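Local coordinates for protein putative D-alanine N-acetyltransferase of GNAT family (Desulfovibrio desulfuricans subsp. desulfuricans, PDB 2R7H) that probably transfers an acyl group, most likely acetyl from acetyl-CoA as in GNAT relatives, perhaps to D-alanine, at residues B[57-62]-B[68-73]. Sequence-based numbering, arbitrary orientation.
Sequences DEHLMH and YHFVFA
H59 carries nearly the whole contact with Y68 and F70, and the 151 Å² buried between 57-62 and 68-73, both sides summed, is correspondingly small. M61 N bonds to D57 O at 2.7 Å, a helical turn that spans H59, and H59 thus lies within a hydrogen-bonded turn. E58 also turns its CB toward the strand, but its model stops at CG, and the nearest approach, E58 CB to Y68 CD2, is 5.0 Å, too far for a contact.

At H59, CG stands anti to the backbone N (chi1 -173°), which carries the imidazole across to the chain leading into strand 69-75. There ND1 donates to the backbone O of Y68 at 2.9 Å, with an N-H...O angle of 153°. The carbonyl points almost straight at the donor, and its oxygen lies near the imidazole plane, at the ring edge; this bond should therefore fix the rotation of the ring.

The phenyl ring of F70 presents its edge to the imidazole face in an offset edge-to-face pair, centroids 5.8 Å apart and planes at 81°. Its CE1 also reaches H59 CB at 3.9 Å. V26 touches both H59 and F70 from a neighbouring loop.

Y68, whose ring meets that of Y98, lines the pocket holding 2-ethoxyethanol. The contact thus ties the last turns of helix 46-61 to the start of strand 69-75, the helix-to-strand connection of the GNAT fold's N-terminal half, beside that pocket.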
# COMPACT_ATOMS: atom_id res chain seq x y z
N ASP B 57 16.01 2.90 -9.54
CA ASP B 57 16.41 4.27 -9.84
C ASP B 57 16.16 5.21 -8.65
O ASP B 57 17.03 6.03 -8.35
CB ASP B 57 15.72 4.79 -11.11
CG ASP B 57 16.20 4.09 -12.38
OD1 ASP B 57 17.39 3.70 -12.46
OD2 ASP B 57 15.39 3.97 -13.32
N GLU B 58 15.01 5.10 -7.98
CA GLU B 58 14.72 5.94 -6.80
C GLU B 58 15.75 5.67 -5.68
O GLU B 58 16.10 6.59 -4.94
CB GLU B 58 13.26 5.80 -6.29
CG GLU B 58 12.19 6.45 -7.17
N HIS B 59 16.23 4.42 -5.55
CA HIS B 59 17.25 4.08 -4.55
C HIS B 59 18.56 4.76 -4.97
O HIS B 59 19.35 5.15 -4.12
CB HIS B 59 17.46 2.58 -4.41
CG HIS B 59 18.38 2.21 -3.29
ND1 HIS B 59 17.92 1.67 -2.11
CD2 HIS B 59 19.72 2.31 -3.15
CE1 HIS B 59 18.93 1.44 -1.30
NE2 HIS B 59 20.04 1.82 -1.91
N LEU B 60 18.81 4.84 -6.29
CA LEU B 60 20.00 5.54 -6.80
C LEU B 60 19.86 7.07 -6.67
O LEU B 60 20.86 7.73 -6.40
CB LEU B 60 20.33 5.14 -8.24
CG LEU B 60 20.99 3.77 -8.45
CD1 LEU B 60 20.98 3.37 -9.91
CD2 LEU B 60 22.41 3.80 -7.90
N MSE B 61 18.65 7.63 -6.86
CA MSE B 61 18.39 9.09 -6.76
C MSE B 61 18.08 9.62 -5.33
O MSE B 61 17.80 10.82 -5.17
CB MSE B 61 17.24 9.51 -7.70
N HIS B 62 18.09 8.74 -4.32
CA HIS B 62 17.83 9.11 -2.92
C HIS B 62 18.74 8.33 -1.97
O HIS B 62 19.56 8.92 -1.27
CB HIS B 62 16.35 8.91 -2.52
CG HIS B 62 15.37 9.66 -3.38
ND1 HIS B 62 15.27 11.04 -3.35
CD2 HIS B 62 14.44 9.23 -4.26
CE1 HIS B 62 14.33 11.43 -4.20
NE2 HIS B 62 13.81 10.35 -4.76
N TYR B 68 13.01 1.38 -0.23
CA TYR B 68 13.09 0.20 -1.08
C TYR B 68 14.50 -0.37 -0.91
O TYR B 68 15.48 0.31 -1.18
CB TYR B 68 12.79 0.52 -2.55
CG TYR B 68 11.41 1.08 -2.73
CD1 TYR B 68 10.31 0.30 -2.43
CD2 TYR B 68 11.20 2.36 -3.24
CE1 TYR B 68 9.03 0.77 -2.55
CE2 TYR B 68 9.89 2.86 -3.36
CZ TYR B 68 8.81 2.04 -3.00
OH TYR B 68 7.50 2.45 -3.11
N HIS B 69 14.55 -1.62 -0.47
CA HIS B 69 15.77 -2.36 -0.24
C HIS B 69 15.82 -3.50 -1.23
O HIS B 69 14.78 -3.98 -1.70
CB HIS B 69 15.77 -2.88 1.18
CG HIS B 69 15.73 -1.78 2.19
ND1 HIS B 69 16.86 -1.36 2.85
CD2 HIS B 69 14.72 -0.97 2.59
CE1 HIS B 69 16.53 -0.37 3.67
NE2 HIS B 69 15.25 -0.11 3.53
N PHE B 70 17.04 -3.95 -1.50
CA PHE B 70 17.32 -4.98 -2.49
C PHE B 70 18.36 -5.99 -2.05
O PHE B 70 19.27 -5.65 -1.29
CB PHE B 70 17.93 -4.29 -3.74
CG PHE B 70 17.01 -3.32 -4.40
CD1 PHE B 70 17.00 -1.99 -4.02
CD2 PHE B 70 16.13 -3.74 -5.36
CE1 PHE B 70 16.11 -1.08 -4.60
CE2 PHE B 70 15.25 -2.85 -5.93
CZ PHE B 70 15.25 -1.52 -5.55
N VAL B 71 18.21 -7.24 -2.52
CA VAL B 71 19.23 -8.31 -2.33
C VAL B 71 19.39 -8.85 -3.76
O VAL B 71 18.42 -9.37 -4.33
CB VAL B 71 18.85 -9.50 -1.41
CG1 VAL B 71 20.01 -10.51 -1.39
CG2 VAL B 71 18.47 -9.04 0.02
N PHE B 72 20.55 -8.63 -4.38
CA PHE B 72 20.83 -9.09 -5.74
C PHE B 72 21.69 -10.35 -5.69
O PHE B 72 22.70 -10.36 -5.02
CB PHE B 72 21.62 -8.01 -6.51
CG PHE B 72 20.95 -6.66 -6.55
CD1 PHE B 72 19.86 -6.44 -7.35
CD2 PHE B 72 21.44 -5.60 -5.78
CE1 PHE B 72 19.25 -5.21 -7.40
CE2 PHE B 72 20.84 -4.36 -5.84
CZ PHE B 72 19.74 -4.16 -6.65
N ALA B 73 21.26 -11.43 -6.36
CA ALA B 73 22.03 -12.68 -6.44
C ALA B 73 22.83 -12.58 -7.76
O ALA B 73 22.23 -12.44 -8.84
CB ALA B 73 21.09 -13.89 -6.47